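Local coordinates for protein 8-amino-8-demethylriboflavin N,N-dimethyltransferase (Streptomyces davawensis, PDB 4D7K) that catalyses the two successive S-adenosylmethionine-dependent N-methylations that turn 8-amino-8-demethyl-D-riboflavin into the antibiotic roseoflavin, at residues 30-35 with 105-111; 266-270 with 319-325. The contacts are given in a common frame with arbitrary orientation. Residue numbers count along the deposited sequence, not the author numbering.

Contact 1 of 2, residues 30-35 with 105-111; sequences LYAVAK and TTFFAEP
Where a helix meets the turn that ends another, small side chains allow close approach and one acidic residue can collect the polar ends; residues 30-35 and 105-111 illustrate the principle. Segment 30-35 is the regular last turn and a half of helix 13-35. In the second segment helix 102-107 runs out, A109 N bonding to T106 O (3.2 Å) and E110 N to F107 O (3.2 Å), before E110, extended at phi/psi -65/143, takes the N-cap position of the next helix. The backbones are closest at Y31 and T106, CA to CA 5.2 Å.

Apolar packing comes first. L30 CB lies 3.8 Å from T105 CG2 and A34 CB 3.6 Å from T106 CG2. Y31, chi1 t, swings its ring across the turn, with CD1 3.5 Å from A109 CB. Backbone carbonyls surround this ring: T106 O at its edge, 3.4 Å from Y31 CE1, and A109 O over one face.

Polar contacts gather on E110, whose chi1 and chi2 are both m. Y31 OH donates to E110 OE1 (2.8 Å), while K35, m at chi1 to chi3 and t at chi4, forms a salt bridge from NZ to E110 OE2 (2.8 Å). K35 also forms salt bridges to E150 and E154 of helix 149-165, so its ammonium moderates the close approach of E110 to E154.

F108, pointing away from helix 13-35, makes a cation-pi contact with K25 of the second subunit, while L17 of that subunit packs on L30 and T105. Such an intertwined, largely helical interface is characteristic of the N-terminal dimerisation region of cation-independent O-methyltransferases.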
ATOM      1  N   LEU A  30       6.740  -5.288  -5.489  1.00 29.12           N
ATOM      2  CA  LEU A  30       8.093  -5.201  -4.963  1.00 27.41           C
ATOM      3  C   LEU A  30       8.386  -6.345  -3.989  1.00 30.18           C
ATOM      4  O   LEU A  30       9.517  -6.831  -3.906  1.00 31.75           O
ATOM      5  CB  LEU A  30       8.307  -3.851  -4.284  1.00 36.10           C
ATOM      6  CG  LEU A  30       8.139  -2.615  -5.173  1.00 28.28           C
ATOM      7  CD1 LEU A  30       8.207  -1.355  -4.338  1.00 33.05           C
ATOM      8  CD2 LEU A  30       9.210  -2.601  -6.236  1.00 25.46           C
ATOM      9  N   TYR A  31       7.359  -6.771  -3.259  1.00 26.25           N
ATOM     10  CA  TYR A  31       7.479  -7.913  -2.358  1.00 34.31           C
ATOM     11  C   TYR A  31       7.812  -9.182  -3.144  1.00 34.78           C
ATOM     12  O   TYR A  31       8.778  -9.880  -2.838  1.00 28.75           O
ATOM     13  CB  TYR A  31       6.182  -8.107  -1.560  1.00 28.77           C
ATOM     14  CG  TYR A  31       6.136  -9.395  -0.759  1.00 31.02           C
ATOM     15  CD1 TYR A  31       6.817  -9.511   0.447  1.00 26.43           C
ATOM     16  CD2 TYR A  31       5.416 -10.493  -1.213  1.00 23.68           C
ATOM     17  CE1 TYR A  31       6.773 -10.685   1.183  1.00 37.55           C
ATOM     18  CE2 TYR A  31       5.372 -11.678  -0.482  1.00 32.38           C
ATOM     19  CZ  TYR A  31       6.052 -11.766   0.712  1.00 25.22           C
ATOM     20  OH  TYR A  31       6.014 -12.932   1.442  1.00 41.80           O
ATOM     21  N   ALA A  32       7.012  -9.461  -4.167  1.00 37.39           N
ATOM     22  CA  ALA A  32       7.169 -10.683  -4.946  1.00 38.69           C
ATOM     23  C   ALA A  32       8.509 -10.691  -5.670  1.00 35.73           C
ATOM     24  O   ALA A  32       9.168 -11.728  -5.759  1.00 33.02           O
ATOM     25  CB  ALA A  32       6.023 -10.838  -5.930  1.00 29.88           C
ATOM     26  N   VAL A  33       8.915  -9.527  -6.166  1.00 34.81           N
ATOM     27  CA  VAL A  33      10.204  -9.387  -6.836  1.00 37.34           C
ATOM     28  C   VAL A  33      11.352  -9.716  -5.880  1.00 33.33           C
ATOM     29  O   VAL A  33      12.286 -10.443  -6.229  1.00 34.86           O
ATOM     30  CB  VAL A  33      10.388  -7.958  -7.407  1.00 36.57           C
ATOM     31  CG1 VAL A  33      11.861  -7.654  -7.641  1.00 36.91           C
ATOM     32  CG2 VAL A  33       9.572  -7.780  -8.691  1.00 30.92           C
ATOM     33  N   ALA A  34      11.272  -9.191  -4.664  1.00 31.85           N
ATOM     34  CA  ALA A  34      12.312  -9.431  -3.678  1.00 31.72           C
ATOM     35  C   ALA A  34      12.326 -10.889  -3.206  1.00 30.66           C
ATOM     36  O   ALA A  34      13.399 -11.471  -3.040  1.00 32.28           O
ATOM     37  CB  ALA A  34      12.144  -8.488  -2.498  1.00 27.59           C
ATOM     38  N   LYS A  35      11.148 -11.477  -3.001  1.00 29.09           N
ATOM     39  CA  LYS A  35      11.056 -12.858  -2.515  1.00 32.12           C
ATOM     40  C   LYS A  35      11.596 -13.851  -3.540  1.00 37.62           C
ATOM     41  O   LYS A  35      12.086 -14.916  -3.184  1.00 40.16           O
ATOM     42  CB  LYS A  35       9.611 -13.225  -2.158  1.00 28.04           C
ATOM     43  CG  LYS A  35       9.001 -12.404  -1.025  1.00 40.95           C
ATOM     44  CD  LYS A  35       9.779 -12.539   0.271  1.00 36.18           C
ATOM     45  CE  LYS A  35       9.655 -13.938   0.848  1.00 37.49           C
ATOM     46  NZ  LYS A  35      10.277 -14.002   2.196  1.00 39.58           N
ATOM     47  N   THR A 105      10.812  -3.700   2.867  1.00 38.34           N
ATOM     48  CA  THR A 105       9.958  -3.918   1.708  1.00 29.54           C
ATOM     49  C   THR A 105       9.345  -5.323   1.731  1.00 30.88           C
ATOM     50  O   THR A 105       8.256  -5.535   1.201  1.00 43.06           O
ATOM     51  CB  THR A 105      10.750  -3.678   0.399  1.00 31.12           C
ATOM     52  OG1 THR A 105      11.325  -2.367   0.435  1.00 36.47           O
ATOM     53  CG2 THR A 105       9.852  -3.777  -0.819  1.00 36.06           C
ATOM     54  N   THR A 106      10.026  -6.272   2.369  1.00 28.42           N
ATOM     55  CA  THR A 106       9.514  -7.638   2.462  1.00 36.50           C
ATOM     56  C   THR A 106       8.747  -7.927   3.757  1.00 34.43           C
ATOM     57  O   THR A 106       7.734  -8.624   3.725  1.00 35.04           O
ATOM     58  CB  THR A 106      10.647  -8.679   2.342  1.00 39.87           C
ATOM     59  OG1 THR A 106      11.671  -8.395   3.305  1.00 29.26           O
ATOM     60  CG2 THR A 106      11.246  -8.657   0.945  1.00 25.57           C
ATOM     61  N   PHE A 107       9.222  -7.404   4.885  1.00 35.12           N
ATOM     62  CA  PHE A 107       8.642  -7.767   6.181  1.00 29.61           C
ATOM     63  C   PHE A 107       7.168  -7.402   6.307  1.00 30.78           C
ATOM     64  O   PHE A 107       6.352  -8.229   6.718  1.00 38.36           O
ATOM     65  CB  PHE A 107       9.405  -7.113   7.336  1.00 26.65           C
ATOM     66  CG  PHE A 107       8.757  -7.337   8.679  1.00 37.40           C
ATOM     67  CD1 PHE A 107       8.854  -8.563   9.313  1.00 31.50           C
ATOM     68  CD2 PHE A 107       8.028  -6.330   9.294  1.00 37.72           C
ATOM     69  CE1 PHE A 107       8.245  -8.778  10.542  1.00 33.61           C
ATOM     70  CE2 PHE A 107       7.417  -6.541  10.522  1.00 28.78           C
ATOM     71  CZ  PHE A 107       7.528  -7.765  11.145  1.00 34.30           C
ATOM     72  N   PHE A 108       6.830  -6.164   5.958  1.00 28.23           N
ATOM     73  CA  PHE A 108       5.475  -5.653   6.156  1.00 35.92           C
ATOM     74  C   PHE A 108       4.479  -6.200   5.139  1.00 45.44           C
ATOM     75  O   PHE A 108       3.302  -5.839   5.159  1.00 53.95           O
ATOM     76  CB  PHE A 108       5.482  -4.121   6.122  1.00 32.21           C
ATOM     77  CG  PHE A 108       6.240  -3.509   7.260  1.00 32.62           C
ATOM     78  CD1 PHE A 108       5.636  -3.334   8.495  1.00 29.73           C
ATOM     79  CD2 PHE A 108       7.569  -3.156   7.112  1.00 29.31           C
ATOM     80  CE1 PHE A 108       6.336  -2.795   9.554  1.00 27.36           C
ATOM     81  CE2 PHE A 108       8.277  -2.617   8.168  1.00 34.40           C
ATOM     82  CZ  PHE A 108       7.659  -2.434   9.391  1.00 31.56           C
ATOM     83  N   ALA A 109       4.947  -7.075   4.256  1.00 42.57           N
ATOM     84  CA  ALA A 109       4.076  -7.679   3.256  1.00 37.51           C
ATOM     85  C   ALA A 109       4.066  -9.189   3.397  1.00 37.63           C
ATOM     86  O   ALA A 109       3.453  -9.890   2.595  1.00 51.66           O
ATOM     87  CB  ALA A 109       4.506  -7.276   1.858  1.00 39.97           C
ATOM     88  N   GLU A 110       4.753  -9.690   4.416  1.00 38.97           N
ATOM     89  CA  GLU A 110       4.694 -11.108   4.727  1.00 36.61           C
ATOM     90  C   GLU A 110       3.271 -11.450   5.158  1.00 52.28           C
ATOM     91  O   GLU A 110       2.615 -10.642   5.817  1.00 52.47           O
ATOM     92  CB  GLU A 110       5.704 -11.475   5.818  1.00 39.89           C
ATOM     93  CG  GLU A 110       7.170 -11.357   5.399  1.00 41.12           C
ATOM     94  CD  GLU A 110       7.602 -12.447   4.434  1.00 43.75           C
ATOM     95  OE1 GLU A 110       6.785 -13.339   4.124  1.00 60.30           O
ATOM     96  OE2 GLU A 110       8.766 -12.419   3.986  1.00 43.18           O
ATOM     97  N   PRO A 111       2.785 -12.642   4.772  1.00 58.46           N
ATOM     98  CA  PRO A 111       1.408 -13.070   5.051  1.00 55.43           C
ATOM     99  C   PRO A 111       1.026 -12.960   6.527  1.00 59.68           C
ATOM    100  O   PRO A 111      -0.041 -12.431   6.834  1.00 64.72           O
ATOM    101  CB  PRO A 111       1.392 -14.536   4.591  1.00 52.63           C
ATOM    102  CG  PRO A 111       2.836 -14.934   4.473  1.00 53.43           C
ATOM    103  CD  PRO A 111       3.542 -13.683   4.060  1.00 56.59           C
TER

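Contact 2 of 2, residues 266-270 with 319-325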
ATOM      1  N   LEU A 266      15.041   4.743  35.445  1.00 61.67           N
ATOM      2  CA  LEU A 266      15.284   6.177  35.390  1.00 59.40           C
ATOM      3  C   LEU A 266      15.982   6.677  36.655  1.00 62.25           C
ATOM      4  O   LEU A 266      16.825   7.572  36.593  1.00 63.43           O
ATOM      5  CB  LEU A 266      13.968   6.924  35.174  1.00 57.59           C
ATOM      6  CG  LEU A 266      13.292   6.710  33.819  1.00 52.16           C
ATOM      7  CD1 LEU A 266      11.851   7.189  33.864  1.00 53.88           C
ATOM      8  CD2 LEU A 266      14.063   7.420  32.716  1.00 52.10           C
ATOM      9  N   VAL A 267      15.633   6.088  37.797  1.00 64.46           N
ATOM     10  CA  VAL A 267      16.254   6.438  39.073  1.00 72.51           C
ATOM     11  C   VAL A 267      17.723   6.014  39.093  1.00 72.34           C
ATOM     12  O   VAL A 267      18.586   6.740  39.593  1.00 71.42           O
ATOM     13  CB  VAL A 267      15.507   5.790  40.270  1.00 68.07           C
ATOM     14  CG1 VAL A 267      16.308   5.923  41.553  1.00 70.23           C
ATOM     15  CG2 VAL A 267      14.135   6.419  40.448  1.00 66.67           C
ATOM     16  N   ARG A 268      18.002   4.841  38.533  1.00 73.75           N
ATOM     17  CA  ARG A 268      19.367   4.330  38.443  1.00 80.33           C
ATOM     18  C   ARG A 268      20.236   5.194  37.533  1.00 69.43           C
ATOM     19  O   ARG A 268      21.414   5.414  37.814  1.00 70.82           O
ATOM     20  CB  ARG A 268      19.360   2.885  37.945  1.00 86.78           C
ATOM     21  CG  ARG A 268      19.072   1.861  39.029  1.00101.40           C
ATOM     22  CD  ARG A 268      20.250   1.715  39.983  1.00114.05           C
ATOM     23  NE  ARG A 268      21.443   1.207  39.308  1.00118.22           N
ATOM     24  CZ  ARG A 268      22.493   1.950  38.972  1.00114.73           C
ATOM     25  NH1 ARG A 268      22.509   3.247  39.254  1.00113.78           N
ATOM     26  NH2 ARG A 268      23.530   1.396  38.358  1.00110.87           N
ATOM     27  N   ILE A 269      19.656   5.678  36.442  1.00 68.37           N
ATOM     28  CA  ILE A 269      20.363   6.599  35.562  1.00 64.82           C
ATOM     29  C   ILE A 269      20.627   7.904  36.304  1.00 65.34           C
ATOM     30  O   ILE A 269      21.724   8.458  36.237  1.00 68.69           O
ATOM     31  CB  ILE A 269      19.568   6.881  34.274  1.00 62.65           C
ATOM     32  CG1 ILE A 269      19.416   5.596  33.455  1.00 59.77           C
ATOM     33  CG2 ILE A 269      20.251   7.963  33.441  1.00 57.65           C
ATOM     34  CD1 ILE A 269      18.536   5.751  32.235  1.00 49.60           C
ATOM     35  N   ARG A 270      19.619   8.368  37.035  1.00 65.05           N
ATOM     36  CA  ARG A 270      19.692   9.636  37.753  1.00 71.66           C
ATOM     37  C   ARG A 270      20.872   9.717  38.722  1.00 71.09           C
ATOM     38  O   ARG A 270      21.522  10.758  38.831  1.00 75.67           O
ATOM     39  CB  ARG A 270      18.387   9.881  38.513  1.00 74.33           C
ATOM     40  CG  ARG A 270      18.384  11.147  39.349  1.00 74.36           C
ATOM     41  CD  ARG A 270      18.583  12.393  38.495  1.00 64.61           C
ATOM     42  NE  ARG A 270      18.706  13.586  39.327  1.00 68.37           N
ATOM     43  CZ  ARG A 270      19.860  14.066  39.778  1.00 69.26           C
ATOM     44  NH1 ARG A 270      21.000  13.462  39.466  1.00 66.14           N
ATOM     45  NH2 ARG A 270      19.876  15.154  40.536  1.00 67.29           N
ATOM     46  N   LEU A 319       6.349  10.518  34.923  1.00 67.59           N
ATOM     47  CA  LEU A 319       7.321   9.443  35.055  1.00 62.82           C
ATOM     48  C   LEU A 319       8.663   9.992  35.534  1.00 58.90           C
ATOM     49  O   LEU A 319       9.223   9.515  36.521  1.00 62.18           O
ATOM     50  CB  LEU A 319       7.486   8.706  33.723  1.00 62.58           C
ATOM     51  CG  LEU A 319       7.533   7.179  33.780  1.00 71.00           C
ATOM     52  CD1 LEU A 319       6.211   6.635  34.293  1.00 79.19           C
ATOM     53  CD2 LEU A 319       7.862   6.590  32.416  1.00 69.80           C
ATOM     54  N   LEU A 320       9.163  11.006  34.835  1.00 59.68           N
ATOM     55  CA  LEU A 320      10.452  11.612  35.154  1.00 52.71           C
ATOM     56  C   LEU A 320      10.447  12.302  36.514  1.00 59.22           C
ATOM     57  O   LEU A 320      11.486  12.401  37.168  1.00 65.76           O
ATOM     58  CB  LEU A 320      10.849  12.612  34.065  1.00 50.40           C
ATOM     59  CG  LEU A 320      11.177  11.994  32.705  1.00 58.32           C
ATOM     60  CD1 LEU A 320      11.053  13.030  31.596  1.00 56.60           C
ATOM     61  CD2 LEU A 320      12.564  11.376  32.712  1.00 47.21           C
ATOM     62  N   ALA A 321       9.278  12.779  36.933  1.00 57.74           N
ATOM     63  CA  ALA A 321       9.139  13.443  38.226  1.00 64.05           C
ATOM     64  C   ALA A 321       9.461  12.483  39.364  1.00 64.03           C
ATOM     65  O   ALA A 321      10.135  12.846  40.326  1.00 82.53           O
ATOM     66  CB  ALA A 321       7.730  14.014  38.392  1.00 63.01           C
ATOM     67  N   ARG A 322       8.976  11.252  39.243  1.00 63.82           N
ATOM     68  CA  ARG A 322       9.208  10.231  40.260  1.00 80.73           C
ATOM     69  C   ARG A 322      10.671   9.788  40.305  1.00 82.85           C
ATOM     70  O   ARG A 322      11.114   9.179  41.280  1.00 84.33           O
ATOM     71  CB  ARG A 322       8.301   9.022  40.014  1.00 82.67           C
ATOM     72  CG  ARG A 322       6.815   9.313  40.190  1.00 86.11           C
ATOM     73  CD  ARG A 322       5.993   8.030  40.190  1.00 87.59           C
ATOM     74  NE  ARG A 322       5.798   7.485  38.848  1.00 83.46           N
ATOM     75  CZ  ARG A 322       5.348   6.259  38.598  1.00 84.04           C
ATOM     76  NH1 ARG A 322       5.057   5.438  39.597  1.00 69.75           N
ATOM     77  NH2 ARG A 322       5.199   5.848  37.346  1.00 87.56           N
ATOM     78  N   ALA A 323      11.419  10.098  39.250  1.00 78.44           N
ATOM     79  CA  ALA A 323      12.826   9.723  39.174  1.00 75.75           C
ATOM     80  C   ALA A 323      13.752  10.919  39.395  1.00 71.55           C
ATOM     81  O   ALA A 323      14.975  10.782  39.351  1.00 68.05           O
ATOM     82  CB  ALA A 323      13.122   9.068  37.838  1.00 69.90           C
ATOM     83  N   GLY A 324      13.169  12.088  39.629  1.00 68.44           N
ATOM     84  CA  GLY A 324      13.949  13.285  39.889  1.00 70.45           C
ATOM     85  C   GLY A 324      14.533  13.922  38.641  1.00 72.26           C
ATOM     86  O   GLY A 324      15.665  14.405  38.653  1.00 74.75           O
ATOM     87  N   PHE A 325      13.759  13.924  37.559  1.00 68.28           N
ATOM     88  CA  PHE A 325      14.179  14.573  36.321  1.00 62.75           C
ATOM     89  C   PHE A 325      13.246  15.713  35.926  1.00 62.23           C
ATOM     90  O   PHE A 325      12.070  15.719  36.286  1.00 61.28           O
ATOM     91  CB  PHE A 325      14.249  13.561  35.178  1.00 53.06           C
ATOM     92  CG  PHE A 325      15.501  12.736  35.166  1.00 53.11           C
ATOM     93  CD1 PHE A 325      16.708  13.295  34.781  1.00 56.22           C
ATOM     94  CD2 PHE A 325      15.469  11.396  35.515  1.00 54.25           C
ATOM     95  CE1 PHE A 325      17.863  12.536  34.758  1.00 57.36           C
ATOM     96  CE2 PHE A 325      16.621  10.632  35.495  1.00 57.38           C
ATOM     97  CZ  PHE A 325      17.820  11.203  35.115  1.00 54.02           C
TER
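L266 is the apolar centre of this contact, which joins two helices of the Rossmann-like class I methyltransferase fold. Its CB meets A323 CB at 3.5 Å, while its CD1 and CD2 reach L319 CD2 (4.3 Å) and L320 CD2 (4.2 Å). V267 CG2 adds a flank 3.9 Å from A323 CB; with only a methyl at A323, the backbones come to 4.7 Å between V267 CA and A323 CA. Beneath them, L250 and L281 of the central sheet pack against L266.

Helix 313-322 ends in a Schellman motif: F325 N bonds to L320 O (2.8 Å) and G324 N to A321 O (3.2 Å), with G324 at a positive phi of 78° that favours glycine. The reversal delivers F325 into strand 325-333 and sets its ring against helix 259-270, CE2 lying 3.3 Å from L266 O. R270 closes the outer edge. Its NH1 bonds to G274 O, its CD sits 3.9 Å above the F325 ring centroid in a CH-pi contact, and its NE donates to G324 O at 3.2 Å.

How the contacts relate
Contacts in series close separate loops one after the other, and this chain is a clear case. From the N terminus, contact 1 comes first: it closes a loop of 69 residues holding the small antiparallel sheet and its helices, and returns the chain to the end of helix 13-35 in the dimerisation region. The chain then passes through most of the methyltransferase domain before contact 2 opens; this second, 48-residue loop ties helix 259-270 to the end of helix 313-322, where edge strand 325-333 begins. The loops neither nest nor cross. Their centres, 42 Å apart, lie on opposite sides of the chain's centre: contact 1 borders the second subunit, whereas contact 2 is internal to one subunit.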